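Putative Killer protein (Pseudomonas putida, PDB 6F8S) is probably the toxin of a type II toxin-antitoxin system, a HigB-like member of the RelE group, whose relatives cleave messenger RNA on the ribosome. Local coordinates at residues R37-L42 with W78-T83; S29-V34 with R73-W78. All blocks are in the same frame, centred on the assembly; numbering follows the deposited sequence.

Interaction 1: residues R37-L42 with W78-T83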
ATOM      1  N   ARG B  37      -7.940 -11.362 -10.579  1.00 51.28           N
ATOM      2  CA  ARG B  37      -7.366 -11.675  -9.310  1.00 50.03           C
ATOM      3  C   ARG B  37      -5.847 -11.833  -9.419  1.00 55.35           C
ATOM      4  O   ARG B  37      -5.091 -11.379  -8.538  1.00 50.91           O
ATOM      5  CB  ARG B  37      -8.010 -12.939  -8.770  1.00 53.87           C
ATOM      6  CG  ARG B  37      -7.580 -13.284  -7.371  1.00 53.08           C
ATOM      7  CD  ARG B  37      -8.543 -14.273  -6.719  1.00 56.29           C
ATOM      8  NE  ARG B  37      -8.552 -15.547  -7.428  1.00 63.58           N
ATOM      9  CZ  ARG B  37      -9.639 -16.111  -7.946  1.00 62.66           C
ATOM     10  NH1 ARG B  37     -10.812 -15.511  -7.819  1.00 60.08           N
ATOM     11  NH2 ARG B  37      -9.555 -17.276  -8.578  1.00 62.23           N
ATOM     12  N   LYS B  38      -5.401 -12.482 -10.496  1.00 58.41           N
ATOM     13  CA  LYS B  38      -3.969 -12.661 -10.747  1.00 56.19           C
ATOM     14  C   LYS B  38      -3.309 -11.306 -10.969  1.00 54.60           C
ATOM     15  O   LYS B  38      -2.236 -11.023 -10.390  1.00 51.50           O
ATOM     16  CB  LYS B  38      -3.734 -13.581 -11.954  1.00 58.13           C
ATOM     17  CG  LYS B  38      -4.374 -14.947 -11.818  1.00 57.11           C
ATOM     18  CD  LYS B  38      -3.582 -15.840 -10.905  1.00 55.90           C
ATOM     19  CE  LYS B  38      -4.403 -17.038 -10.461  1.00 56.94           C
ATOM     20  NZ  LYS B  38      -3.540 -18.109  -9.872  1.00 57.83           N
ATOM     21  N   LEU B  39      -3.949 -10.465 -11.790  1.00 48.55           N
ATOM     22  CA  LEU B  39      -3.465  -9.096 -11.956  1.00 50.59           C
ATOM     23  C   LEU B  39      -3.427  -8.358 -10.603  1.00 49.93           C
ATOM     24  O   LEU B  39      -2.472  -7.635 -10.322  1.00 46.73           O
ATOM     25  CB  LEU B  39      -4.317  -8.321 -12.947  1.00 50.88           C
ATOM     26  CG  LEU B  39      -4.273  -8.746 -14.417  1.00 54.03           C
ATOM     27  CD1 LEU B  39      -4.965  -7.674 -15.235  1.00 51.62           C
ATOM     28  CD2 LEU B  39      -2.849  -8.958 -14.904  1.00 50.72           C
ATOM     29  N   ALA B  40      -4.443  -8.551  -9.764  1.00 48.43           N
ATOM     30  CA  ALA B  40      -4.454  -7.960  -8.420  1.00 45.44           C
ATOM     31  C   ALA B  40      -3.215  -8.357  -7.608  1.00 47.29           C
ATOM     32  O   ALA B  40      -2.555  -7.523  -7.001  1.00 42.61           O
ATOM     33  CB  ALA B  40      -5.720  -8.380  -7.661  1.00 45.88           C
ATOM     34  N   MET B  41      -2.912  -9.649  -7.599  1.00 45.40           N
ATOM     35  CA  MET B  41      -1.795 -10.159  -6.829  1.00 46.25           C
ATOM     36  C   MET B  41      -0.478  -9.622  -7.361  1.00 51.44           C
ATOM     37  O   MET B  41       0.370  -9.186  -6.568  1.00 49.57           O
ATOM     38  CB  MET B  41      -1.797 -11.684  -6.831  1.00 43.10           C
ATOM     39  CG  MET B  41      -3.005 -12.250  -6.137  1.00 48.17           C
ATOM     40  SD  MET B  41      -2.907 -14.031  -5.913  1.00 65.41           S
ATOM     41  CE  MET B  41      -2.903 -14.584  -7.610  1.00 59.02           C
ATOM     42  N   LEU B  42      -0.323  -9.637  -8.689  1.00 49.41           N
ATOM     43  CA  LEU B  42       0.874  -9.101  -9.341  1.00 49.63           C
ATOM     44  C   LEU B  42       1.140  -7.664  -8.923  1.00 48.78           C
ATOM     45  O   LEU B  42       2.264  -7.313  -8.578  1.00 51.62           O
ATOM     46  CB  LEU B  42       0.752  -9.150 -10.866  1.00 50.52           C
ATOM     47  CG  LEU B  42       1.100 -10.423 -11.624  1.00 50.75           C
ATOM     48  CD1 LEU B  42       0.883 -10.150 -13.074  1.00 59.92           C
ATOM     49  CD2 LEU B  42       2.532 -10.814 -11.373  1.00 56.97           C
ATOM     50  N   TRP B  78      -3.992 -20.792 -20.079  1.00 56.84           N
ATOM     51  CA  TRP B  78      -3.314 -19.495 -20.057  1.00 53.60           C
ATOM     52  C   TRP B  78      -2.482 -19.265 -18.822  1.00 58.81           C
ATOM     53  O   TRP B  78      -2.898 -19.601 -17.708  1.00 57.31           O
ATOM     54  CB  TRP B  78      -4.319 -18.357 -20.158  1.00 54.32           C
ATOM     55  CG  TRP B  78      -5.048 -18.308 -21.446  1.00 56.57           C
ATOM     56  CD1 TRP B  78      -6.328 -18.680 -21.658  1.00 53.33           C
ATOM     57  CD2 TRP B  78      -4.542 -17.850 -22.710  1.00 56.89           C
ATOM     58  NE1 TRP B  78      -6.661 -18.484 -22.973  1.00 59.44           N
ATOM     59  CE2 TRP B  78      -5.581 -17.978 -23.642  1.00 60.24           C
ATOM     60  CE3 TRP B  78      -3.310 -17.346 -23.138  1.00 59.96           C
ATOM     61  CZ2 TRP B  78      -5.434 -17.621 -24.986  1.00 59.03           C
ATOM     62  CZ3 TRP B  78      -3.164 -16.990 -24.473  1.00 62.80           C
ATOM     63  CH2 TRP B  78      -4.220 -17.137 -25.381  1.00 59.57           C
ATOM     64  N   ARG B  79      -1.318 -18.657 -19.041  1.00 57.60           N
ATOM     65  CA  ARG B  79      -0.434 -18.230 -17.975  1.00 56.39           C
ATOM     66  C   ARG B  79       0.038 -16.800 -18.182  1.00 60.69           C
ATOM     67  O   ARG B  79       0.313 -16.381 -19.307  1.00 60.49           O
ATOM     68  CB  ARG B  79       0.776 -19.151 -17.882  1.00 55.62           C
ATOM     69  CG  ARG B  79       0.482 -20.442 -17.162  1.00 56.19           C
ATOM     70  CD  ARG B  79       1.675 -21.379 -17.182  1.00 60.39           C
ATOM     71  NE  ARG B  79       1.508 -22.379 -16.139  1.00 71.11           N
ATOM     72  CZ  ARG B  79       2.028 -22.280 -14.919  1.00 67.43           C
ATOM     73  NH1 ARG B  79       2.782 -21.239 -14.590  1.00 61.79           N
ATOM     74  NH2 ARG B  79       1.802 -23.231 -14.029  1.00 67.19           N
ATOM     75  N   LEU B  80       0.150 -16.064 -17.078  1.00 67.38           N
ATOM     76  CA  LEU B  80       0.796 -14.754 -17.079  1.00 64.49           C
ATOM     77  C   LEU B  80       2.307 -14.892 -16.931  1.00 60.89           C
ATOM     78  O   LEU B  80       2.768 -15.370 -15.919  1.00 65.27           O
ATOM     79  CB  LEU B  80       0.235 -13.884 -15.956  1.00 61.30           C
ATOM     80  CG  LEU B  80      -1.172 -13.371 -16.248  1.00 63.71           C
ATOM     81  CD1 LEU B  80      -1.893 -13.008 -14.970  1.00 59.61           C
ATOM     82  CD2 LEU B  80      -1.105 -12.172 -17.198  1.00 65.18           C
ATOM     83  N   CYS B  81       3.057 -14.499 -17.957  1.00 64.55           N
ATOM     84  CA  CYS B  81       4.522 -14.399 -17.894  1.00 68.63           C
ATOM     85  C   CYS B  81       4.913 -13.001 -17.432  1.00 65.83           C
ATOM     86  O   CYS B  81       4.204 -12.034 -17.706  1.00 63.77           O
ATOM     87  CB  CYS B  81       5.173 -14.693 -19.262  1.00 71.17           C
ATOM     88  SG  CYS B  81       5.910 -16.349 -19.469  1.00 85.71           S
ATOM     89  N   PHE B  82       6.046 -12.899 -16.740  1.00 65.15           N
ATOM     90  CA  PHE B  82       6.556 -11.605 -16.270  1.00 62.89           C
ATOM     91  C   PHE B  82       8.004 -11.705 -15.801  1.00 67.82           C
ATOM     92  O   PHE B  82       8.525 -12.801 -15.536  1.00 66.21           O
ATOM     93  CB  PHE B  82       5.704 -11.063 -15.115  1.00 61.45           C
ATOM     94  CG  PHE B  82       5.770 -11.918 -13.870  1.00 57.91           C
ATOM     95  CD1 PHE B  82       4.884 -12.966 -13.682  1.00 56.89           C
ATOM     96  CD2 PHE B  82       6.733 -11.690 -12.905  1.00 59.54           C
ATOM     97  CE1 PHE B  82       4.958 -13.768 -12.540  1.00 60.15           C
ATOM     98  CE2 PHE B  82       6.808 -12.486 -11.771  1.00 59.91           C
ATOM     99  CZ  PHE B  82       5.917 -13.526 -11.593  1.00 57.45           C
ATOM    100  N   THR B  83       8.636 -10.546 -15.665  1.00 64.80           N
ATOM    101  CA  THR B  83       9.941 -10.484 -15.034  1.00 67.46           C
ATOM    102  C   THR B  83       9.858  -9.807 -13.661  1.00 67.18           C
ATOM    103  O   THR B  83       9.236  -8.752 -13.495  1.00 64.19           O
ATOM    104  CB  THR B  83      10.961  -9.740 -15.901  1.00 69.57           C
ATOM    105  OG1 THR B  83      10.798 -10.131 -17.272  1.00 73.27           O
ATOM    106  CG2 THR B  83      12.394 -10.041 -15.414  1.00 69.27           C
TER

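Interaction 2: residues S29-V34 with R73-W78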
ATOM      1  N   SER B  29     -14.258 -19.097 -10.490  1.00 96.56           N
ATOM      2  CA  SER B  29     -14.186 -20.046 -11.591  1.00 98.65           C
ATOM      3  C   SER B  29     -13.926 -19.320 -12.906  1.00 99.49           C
ATOM      4  O   SER B  29     -12.873 -19.498 -13.527  1.00 99.93           O
ATOM      5  CB  SER B  29     -15.475 -20.865 -11.678  1.00106.51           C
ATOM      6  N   ASP B  30     -14.914 -18.525 -13.315  1.00 93.82           N
ATOM      7  CA  ASP B  30     -14.865 -17.633 -14.476  1.00 91.46           C
ATOM      8  C   ASP B  30     -13.458 -17.112 -14.801  1.00 87.21           C
ATOM      9  O   ASP B  30     -12.790 -16.549 -13.930  1.00 86.06           O
ATOM     10  CB  ASP B  30     -15.823 -16.467 -14.214  1.00 88.95           C
ATOM     11  CG  ASP B  30     -15.670 -15.342 -15.203  1.00 90.99           C
ATOM     12  OD1 ASP B  30     -15.511 -15.622 -16.413  1.00 93.61           O
ATOM     13  OD2 ASP B  30     -15.731 -14.171 -14.762  1.00 89.37           O
ATOM     14  N   ILE B  31     -13.011 -17.305 -16.044  1.00 76.35           N
ATOM     15  CA  ILE B  31     -11.629 -16.980 -16.420  1.00 72.97           C
ATOM     16  C   ILE B  31     -11.284 -15.504 -16.242  1.00 70.94           C
ATOM     17  O   ILE B  31     -10.191 -15.173 -15.764  1.00 70.74           O
ATOM     18  CB  ILE B  31     -11.312 -17.381 -17.874  1.00 72.05           C
ATOM     19  CG1 ILE B  31      -9.900 -16.923 -18.257  1.00 67.23           C
ATOM     20  CG2 ILE B  31     -12.353 -16.824 -18.844  1.00 78.61           C
ATOM     21  CD1 ILE B  31      -9.292 -17.701 -19.408  1.00 65.75           C
ATOM     22  N   LYS B  32     -12.217 -14.623 -16.592  1.00 62.91           N
ATOM     23  CA  LYS B  32     -11.984 -13.193 -16.443  1.00 65.73           C
ATOM     24  C   LYS B  32     -11.749 -12.845 -14.960  1.00 63.40           C
ATOM     25  O   LYS B  32     -10.811 -12.132 -14.629  1.00 57.80           O
ATOM     26  CB  LYS B  32     -13.161 -12.390 -17.006  1.00 61.51           C
ATOM     27  CG  LYS B  32     -12.944 -10.899 -16.963  1.00 61.20           C
ATOM     28  CD  LYS B  32     -14.179 -10.112 -17.409  1.00 68.18           C
ATOM     29  CE  LYS B  32     -14.196  -8.727 -16.749  1.00 73.85           C
ATOM     30  NZ  LYS B  32     -15.497  -8.376 -16.106  1.00 72.52           N
ATOM     31  N   SER B  33     -12.593 -13.381 -14.082  1.00 68.52           N
ATOM     32  CA  SER B  33     -12.487 -13.140 -12.656  1.00 65.56           C
ATOM     33  C   SER B  33     -11.158 -13.607 -12.089  1.00 65.69           C
ATOM     34  O   SER B  33     -10.554 -12.918 -11.269  1.00 58.47           O
ATOM     35  CB  SER B  33     -13.631 -13.829 -11.915  1.00 67.81           C
ATOM     36  OG  SER B  33     -14.736 -12.949 -11.808  1.00 74.28           O
ATOM     37  N   VAL B  34     -10.707 -14.778 -12.531  1.00 64.69           N
ATOM     38  CA  VAL B  34      -9.423 -15.326 -12.113  1.00 60.88           C
ATOM     39  C   VAL B  34      -8.286 -14.420 -12.603  1.00 59.19           C
ATOM     40  O   VAL B  34      -7.356 -14.107 -11.854  1.00 59.64           O
ATOM     41  CB  VAL B  34      -9.237 -16.771 -12.644  1.00 63.07           C
ATOM     42  CG1 VAL B  34      -7.798 -17.273 -12.414  1.00 57.94           C
ATOM     43  CG2 VAL B  34     -10.247 -17.702 -11.991  1.00 58.39           C
ATOM     44  N   ARG B  73      -0.167 -19.634 -13.162  1.00 63.11           N
ATOM     45  CA  ARG B  73      -1.314 -20.248 -13.802  1.00 63.69           C
ATOM     46  C   ARG B  73      -2.531 -19.336 -13.711  1.00 63.05           C
ATOM     47  O   ARG B  73      -2.852 -18.850 -12.632  1.00 63.71           O
ATOM     48  CB  ARG B  73      -1.606 -21.601 -13.145  1.00 68.93           C
ATOM     49  CG  ARG B  73      -2.694 -22.453 -13.821  1.00 71.95           C
ATOM     50  CD  ARG B  73      -2.671 -23.886 -13.278  1.00 69.59           C
ATOM     51  NE  ARG B  73      -3.608 -24.773 -13.962  1.00 67.93           N
ATOM     52  CZ  ARG B  73      -4.910 -24.846 -13.690  1.00 71.16           C
ATOM     53  NH1 ARG B  73      -5.440 -24.073 -12.749  1.00 68.59           N
ATOM     54  NH2 ARG B  73      -5.690 -25.682 -14.367  1.00 72.87           N
ATOM     55  N   VAL B  74      -3.186 -19.085 -14.841  1.00 63.77           N
ATOM     56  CA  VAL B  74      -4.530 -18.501 -14.846  1.00 64.58           C
ATOM     57  C   VAL B  74      -5.557 -19.637 -14.981  1.00 63.19           C
ATOM     58  O   VAL B  74      -6.520 -19.713 -14.216  1.00 61.17           O
ATOM     59  CB  VAL B  74      -4.725 -17.470 -15.992  1.00 65.38           C
ATOM     60  CG1 VAL B  74      -6.197 -17.080 -16.118  1.00 63.51           C
ATOM     61  CG2 VAL B  74      -3.875 -16.232 -15.760  1.00 54.75           C
ATOM     62  N   ASN B  75      -5.346 -20.513 -15.965  1.00 57.40           N
ATOM     63  CA  ASN B  75      -6.007 -21.814 -15.996  1.00 58.82           C
ATOM     64  C   ASN B  75      -5.133 -22.829 -16.732  1.00 60.77           C
ATOM     65  O   ASN B  75      -3.934 -22.592 -16.922  1.00 61.32           O
ATOM     66  CB  ASN B  75      -7.413 -21.725 -16.622  1.00 54.88           C
ATOM     67  CG  ASN B  75      -7.418 -21.219 -18.073  1.00 55.90           C
ATOM     68  OD1 ASN B  75      -6.435 -21.312 -18.818  1.00 54.47           O
ATOM     69  ND2 ASN B  75      -8.558 -20.688 -18.479  1.00 60.04           N
ATOM     70  N   ASP B  76      -5.720 -23.951 -17.138  1.00 57.21           N
ATOM     71  CA  ASP B  76      -4.960 -24.997 -17.812  1.00 62.18           C
ATOM     72  C   ASP B  76      -4.361 -24.515 -19.145  1.00 66.00           C
ATOM     73  O   ASP B  76      -3.362 -25.056 -19.625  1.00 65.71           O
ATOM     74  CB  ASP B  76      -5.841 -26.234 -18.048  1.00 67.40           C
ATOM     75  CG  ASP B  76      -6.939 -25.993 -19.084  1.00 74.93           C
ATOM     76  OD1 ASP B  76      -7.383 -24.831 -19.241  1.00 79.10           O
ATOM     77  OD2 ASP B  76      -7.368 -26.965 -19.753  1.00 81.25           O
ATOM     78  N   GLN B  77      -4.965 -23.486 -19.732  1.00 62.25           N
ATOM     79  CA  GLN B  77      -4.528 -22.989 -21.034  1.00 63.25           C
ATOM     80  C   GLN B  77      -3.601 -21.766 -20.900  1.00 57.15           C
ATOM     81  O   GLN B  77      -2.550 -21.710 -21.530  1.00 57.11           O
ATOM     82  CB  GLN B  77      -5.750 -22.649 -21.922  1.00 57.91           C
ATOM     83  CG  GLN B  77      -5.359 -22.225 -23.334  1.00 58.78           C
ATOM     84  CD  GLN B  77      -6.523 -21.721 -24.187  1.00 60.90           C
ATOM     85  OE1 GLN B  77      -7.672 -21.680 -23.738  1.00 62.39           O
ATOM     86  NE2 GLN B  77      -6.224 -21.337 -25.432  1.00 57.55           N
ATOM     87  N   TRP B  78      -3.992 -20.792 -20.079  1.00 56.84           N
ATOM     88  CA  TRP B  78      -3.314 -19.495 -20.057  1.00 53.60           C
ATOM     89  C   TRP B  78      -2.482 -19.265 -18.822  1.00 58.81           C
ATOM     90  O   TRP B  78      -2.898 -19.601 -17.708  1.00 57.31           O
ATOM     91  CB  TRP B  78      -4.319 -18.357 -20.158  1.00 54.32           C
ATOM     92  CG  TRP B  78      -5.048 -18.308 -21.446  1.00 56.57           C
ATOM     93  CD1 TRP B  78      -6.328 -18.680 -21.658  1.00 53.33           C
ATOM     94  CD2 TRP B  78      -4.542 -17.850 -22.710  1.00 56.89           C
ATOM     95  NE1 TRP B  78      -6.661 -18.484 -22.973  1.00 59.44           N
ATOM     96  CE2 TRP B  78      -5.581 -17.978 -23.642  1.00 60.24           C
ATOM     97  CE3 TRP B  78      -3.310 -17.346 -23.138  1.00 59.96           C
ATOM     98  CZ2 TRP B  78      -5.434 -17.621 -24.986  1.00 59.03           C
ATOM     99  CZ3 TRP B  78      -3.164 -16.990 -24.473  1.00 62.80           C
ATOM    100  CH2 TRP B  78      -4.220 -17.137 -25.381  1.00 59.57           C
TER

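Interaction 1: residues R37-L42 with W78-T83
Leu80 pushes its CD1 methyl from strand 79-85 up against helix 31-44, where it meets Lys38 and Leu39 on one turn and Leu42 on the next. The tightest meeting is with Lys38, whose CB lies 3.6 Å from Leu80 CD1. Leu42 comes less close, its CD1 standing 4.4 Å from the same Leu80 CD1. Two residues further along the strand, Leu42 turns its other branch to Phe82: CD2 sits over one face of the ring, 4.1 Å from the centroid and 16° off the ring normal, a CH-pi contact displaced toward the CD1-CE1 side of the ring.

The packing thins at Leu39, which is largely solvent-exposed. Its CB does not point at the strand, but CD2 reaches back to 4.2 Å from Leu80 CD1, the two side chains crossing at about a right angle. Lys38 gives only the base of its chain to the apolar contact; a bend at chi2 (-77°) turns CD aside, and the ammonium ends at Arg73 O, Asn57 OD1 and an acidic side chain of another protein's chain.

No hydrogen bond joins the two segments: helix and strand run roughly parallel, 24° apart, and meet through side chains alone. This is helix-on-sheet packing in the RelE-like toxin fold, with Ile72 and Val92 of the flanking strands beside Leu80, and Leu51 of helix 49-52 touching both Leu42 and Phe82.

Interaction 2: residues S29-V34 with R73-W78
Ile31 and Val34, one turn apart at the start of helix 31-44, lean on a loop built around an Asx turn, the connection between antiparallel strands 69-73 and 79-85. Ile31 makes its contact by extension. CG1 is anti to the backbone N (chi1 175°), and chi2 carries CD1 on, nearly straight, to the loop; there CD1 lies 3.8 Å from Trp78 CD1, approaching the indole obliquely, and also touches the amide ND2 of Asn75. Behind this tip, Ile31 CG1 is 4.3 Å from Val74 CG1.

Val34 directs its CB at the loop and packs CG1 4.0 Å from Val74 CG1, the two side chains sliding past each other in opposite directions. The same Val34 methyl also rests on the backbone carbonyl of Val74. No hydrogen bond crosses here; the apolar branches of the helix meet a surface that is part apolar, part amide and carbonyl.

Each segment also carries a side chain that bonds its own backbone. Asp30, at the N-cap, accepts weak bonds from Lys32 N and Ser33 N. In the loop, Trp78 O takes both Val74 N and Asn75 N, closing the turn. Asn75 keeps CG close over its own backbone (chi1 60°), and its OD1 receives two backbone donors: Gln77 N from above the carbonyl plane at 2.8 Å, and Trp78 N, also 2.8 Å from Asn75 OD1, nearly in line with the C=O bond.

Both contacts press helix 31-44 against the same strand-loop-strand unit, but at different depths. Interaction 1 is a buried contact, its centre about 3 Å from the centre of the chain, made of aliphatic and aromatic groups; interaction 2, at the helix start and with its centre about 11 Å from that of the chain, is a surface contact in which methyls also meet a carbonyl and an amide. The buried areas are nearly equal, and neither contact has a hydrogen bond between its own segments. They adjoin directly: Val74 CG2 lies 3.9 Å from Leu80 CD1 and 4.2 Å from Lys38 CG. Trp78 belongs to both ranges but touches the helix only in interaction 2.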